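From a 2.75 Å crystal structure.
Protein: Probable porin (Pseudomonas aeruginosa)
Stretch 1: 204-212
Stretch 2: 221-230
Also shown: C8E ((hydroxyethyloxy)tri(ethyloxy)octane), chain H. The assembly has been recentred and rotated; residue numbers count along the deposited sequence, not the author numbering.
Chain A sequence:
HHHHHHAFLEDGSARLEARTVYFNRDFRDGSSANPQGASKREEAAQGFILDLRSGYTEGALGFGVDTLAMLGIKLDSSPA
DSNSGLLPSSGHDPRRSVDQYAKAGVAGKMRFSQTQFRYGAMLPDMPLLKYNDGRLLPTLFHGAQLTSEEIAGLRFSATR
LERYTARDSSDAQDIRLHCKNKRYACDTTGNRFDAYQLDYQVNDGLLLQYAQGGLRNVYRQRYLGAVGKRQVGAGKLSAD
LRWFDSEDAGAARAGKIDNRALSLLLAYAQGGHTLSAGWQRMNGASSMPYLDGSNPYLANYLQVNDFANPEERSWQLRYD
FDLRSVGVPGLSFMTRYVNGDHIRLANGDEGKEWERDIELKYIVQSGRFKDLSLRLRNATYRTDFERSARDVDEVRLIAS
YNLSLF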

# COMPACT_ATOMS: atom_id res chain seq x y z
N ASP A 204 17.71 -17.01 -2.21
CA ASP A 204 17.01 -16.61 -3.41
C ASP A 204 15.52 -16.80 -3.19
O ASP A 204 14.70 -16.05 -3.72
CB ASP A 204 17.48 -17.45 -4.60
CG ASP A 204 18.97 -17.81 -4.51
OD1 ASP A 204 19.50 -17.95 -3.38
OD2 ASP A 204 19.60 -17.97 -5.57
N GLY A 205 15.15 -17.80 -2.40
CA GLY A 205 13.75 -18.09 -2.19
C GLY A 205 13.13 -17.57 -0.89
O GLY A 205 11.99 -17.90 -0.59
N LEU A 206 13.86 -16.76 -0.13
CA LEU A 206 13.34 -16.39 1.18
C LEU A 206 13.86 -15.08 1.79
O LEU A 206 15.05 -14.87 1.94
CB LEU A 206 13.54 -17.53 2.16
CG LEU A 206 13.19 -17.23 3.62
CD1 LEU A 206 11.68 -16.96 3.81
CD2 LEU A 206 13.70 -18.35 4.54
N LEU A 207 12.91 -14.24 2.18
CA LEU A 207 13.20 -12.93 2.71
C LEU A 207 12.52 -12.74 4.09
O LEU A 207 11.32 -12.95 4.26
CB LEU A 207 12.76 -11.88 1.70
CG LEU A 207 12.52 -10.43 2.11
CD1 LEU A 207 13.77 -9.80 2.69
CD2 LEU A 207 12.02 -9.62 0.91
N LEU A 208 13.33 -12.36 5.08
CA LEU A 208 12.88 -12.15 6.44
C LEU A 208 12.85 -10.66 6.71
O LEU A 208 13.69 -9.92 6.21
CB LEU A 208 13.83 -12.84 7.44
CG LEU A 208 13.44 -14.25 7.90
CD1 LEU A 208 12.87 -15.05 6.73
CD2 LEU A 208 14.66 -14.93 8.47
N GLN A 209 11.90 -10.22 7.51
CA GLN A 209 11.71 -8.80 7.68
C GLN A 209 11.36 -8.44 9.11
O GLN A 209 10.41 -8.95 9.67
CB GLN A 209 10.57 -8.32 6.81
CG GLN A 209 10.79 -8.38 5.33
CD GLN A 209 9.69 -7.63 4.60
OE1 GLN A 209 8.52 -8.03 4.62
NE2 GLN A 209 10.05 -6.51 3.98
N TYR A 210 12.13 -7.53 9.69
CA TYR A 210 11.72 -6.96 10.94
C TYR A 210 11.62 -5.46 10.75
O TYR A 210 12.44 -4.87 10.06
CB TYR A 210 12.71 -7.30 12.07
CG TYR A 210 12.33 -6.62 13.36
CD1 TYR A 210 11.23 -7.05 14.09
CD2 TYR A 210 13.03 -5.52 13.82
CE1 TYR A 210 10.84 -6.42 15.24
CE2 TYR A 210 12.64 -4.87 14.99
CZ TYR A 210 11.55 -5.34 15.69
OH TYR A 210 11.16 -4.73 16.85
N ALA A 211 10.61 -4.85 11.37
CA ALA A 211 10.50 -3.40 11.36
C ALA A 211 9.82 -2.87 12.64
O ALA A 211 9.10 -3.58 13.33
CB ALA A 211 9.78 -2.91 10.08
N GLN A 212 10.05 -1.59 12.93
CA GLN A 212 9.69 -1.02 14.22
C GLN A 212 9.54 0.48 14.10
O GLN A 212 10.30 1.13 13.36
CB GLN A 212 10.78 -1.37 15.21
CG GLN A 212 10.76 -0.64 16.49
CD GLN A 212 11.63 -1.33 17.51
OE1 GLN A 212 12.16 -2.42 17.24
NE2 GLN A 212 11.78 -0.73 18.68
N GLN A 221 4.40 0.31 16.85
CA GLN A 221 4.07 -0.84 16.06
C GLN A 221 5.34 -1.63 15.70
O GLN A 221 6.34 -1.05 15.28
CB GLN A 221 3.32 -0.35 14.80
CG GLN A 221 2.73 -1.43 13.91
CD GLN A 221 1.75 -0.85 12.88
OE1 GLN A 221 2.13 -0.51 11.76
NE2 GLN A 221 0.49 -0.73 13.28
N ARG A 222 5.31 -2.94 15.88
CA ARG A 222 6.38 -3.82 15.45
C ARG A 222 5.86 -4.70 14.32
O ARG A 222 4.65 -4.96 14.21
CB ARG A 222 6.85 -4.73 16.58
CG ARG A 222 7.45 -4.04 17.80
CD ARG A 222 8.07 -5.07 18.75
NE ARG A 222 7.08 -5.82 19.53
CZ ARG A 222 7.24 -7.08 19.93
NH1 ARG A 222 8.34 -7.77 19.63
NH2 ARG A 222 6.28 -7.67 20.64
N TYR A 223 6.79 -5.19 13.51
CA TYR A 223 6.44 -5.98 12.36
C TYR A 223 7.44 -7.10 12.09
O TYR A 223 8.64 -6.88 12.14
CB TYR A 223 6.35 -5.08 11.13
CG TYR A 223 6.31 -5.85 9.83
CD1 TYR A 223 5.11 -6.30 9.30
CD2 TYR A 223 7.49 -6.14 9.13
CE1 TYR A 223 5.07 -7.01 8.09
CE2 TYR A 223 7.46 -6.85 7.93
CZ TYR A 223 6.25 -7.28 7.42
OH TYR A 223 6.23 -7.98 6.24
N LEU A 224 6.93 -8.29 11.78
CA LEU A 224 7.71 -9.40 11.25
C LEU A 224 7.11 -9.81 9.92
O LEU A 224 5.91 -9.94 9.81
CB LEU A 224 7.64 -10.61 12.16
CG LEU A 224 8.64 -10.89 13.27
CD1 LEU A 224 9.11 -9.61 13.89
CD2 LEU A 224 7.94 -11.74 14.31
N GLY A 225 7.96 -10.05 8.93
CA GLY A 225 7.49 -10.57 7.67
C GLY A 225 8.32 -11.74 7.21
O GLY A 225 9.47 -11.89 7.61
N ALA A 226 7.72 -12.58 6.37
CA ALA A 226 8.47 -13.60 5.65
C ALA A 226 7.81 -13.85 4.30
O ALA A 226 6.64 -14.22 4.24
CB ALA A 226 8.59 -14.89 6.47
N VAL A 227 8.55 -13.62 3.23
CA VAL A 227 8.06 -13.85 1.87
C VAL A 227 8.97 -14.82 1.16
O VAL A 227 10.13 -15.01 1.55
CB VAL A 227 8.05 -12.57 0.98
CG1 VAL A 227 6.65 -12.27 0.49
CG2 VAL A 227 8.69 -11.36 1.69
N GLY A 228 8.46 -15.40 0.08
CA GLY A 228 9.26 -16.31 -0.72
C GLY A 228 8.50 -17.07 -1.79
O GLY A 228 7.30 -17.32 -1.67
N LYS A 229 9.22 -17.43 -2.84
CA LYS A 229 8.66 -18.20 -3.93
C LYS A 229 9.49 -19.46 -4.11
O LYS A 229 10.68 -19.50 -3.80
CB LYS A 229 8.62 -17.35 -5.21
N ARG A 230 8.86 -20.52 -4.60
CA ARG A 230 9.56 -21.78 -4.78
C ARG A 230 8.96 -22.50 -5.99
O ARG A 230 7.74 -22.56 -6.14
CB ARG A 230 9.45 -22.64 -3.52
CG ARG A 230 9.74 -24.12 -3.72
C8 C8E H . 6.90 -22.20 0.29
O9 C8E H . 7.22 -20.86 -0.04
C10 C8E H . 8.43 -20.44 0.57
C11 C8E H . 8.26 -19.04 1.18
O12 C8E H . 7.81 -19.12 2.51
C13 C8E H . 7.97 -17.92 3.25
C14 C8E H . 7.38 -18.18 4.64
O15 C8E H . 6.32 -19.09 4.48
C16 C8E H . 5.19 -18.83 5.30
C17 C8E H . 4.95 -19.99 6.29
O18 C8E H . 3.99 -20.93 5.83
C19 C8E H . 4.41 -21.73 4.73
C20 C8E H . 3.45 -22.90 4.51
O21 C8E H . 3.51 -23.34 3.17

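What joins the two strands? They run antiparallel, at 169°, and pair through their backbones at three hydrogen-bonded positions. Leu-207 N reaches Val-227 O at 3.0 Å, and Val-227 N returns to Leu-207 O at 3.0 Å. Gln-209 and Gly-225 form the second such pair, Ala-211 and Tyr-223 the third. Between them, CA-H...O contacts such as Ala-226 CA to Leu-207 O, 3.2 Å, fill the intervals. About 680 Å² is buried in all.

Why does Gly-225 sit opposite Gln-209? Tyr-223, with chi1 t (166°), lays its ring along the strand, so that its hydroxyl crosses the space above Gly-225. There Tyr-223 OH donates to Gln-209 OE1 at 2.8 Å. Gln-209 adopts m, t and a chi3 of -66°, which brings OE1 to that hydroxyl, while NE2 bonds elsewhere in the structure. A CB on Gly-225 would lie 2.0 Å from Tyr-223 OH and 2.7 Å from Gln-209 OE1, so the bare glycine makes the bond possible.

What flanks that polar bridge on the same face? Ala-211 CB lies 4.1 Å from Tyr-223 CD2, its small methyl leaving the ring room. Farther along, Leu-207, in t,p, sets CD2 3.8 Å from Val-227 CG2, an apolar pair of branched side chains.

How is the other face arranged? Tyr-210, chi1 t (176°), meets Leu-224 at its ring edge, CD1 to CD1 at 3.3 Å, a close approach. Its hydroxyl donates to Gln-212 along its own strand, Tyr-210 OH to Gln-212 OE1 at 2.5 Å; the extended t,t chain of Gln-212 carries the amide there. Leu-208 CD1 only brushes Ala-226 CB, at 4.3 Å. The detergent C8E lies beside this face, its C14 4.0 Å from Ala-226 CB and its C13 3.9 Å from Leu-206 CD1.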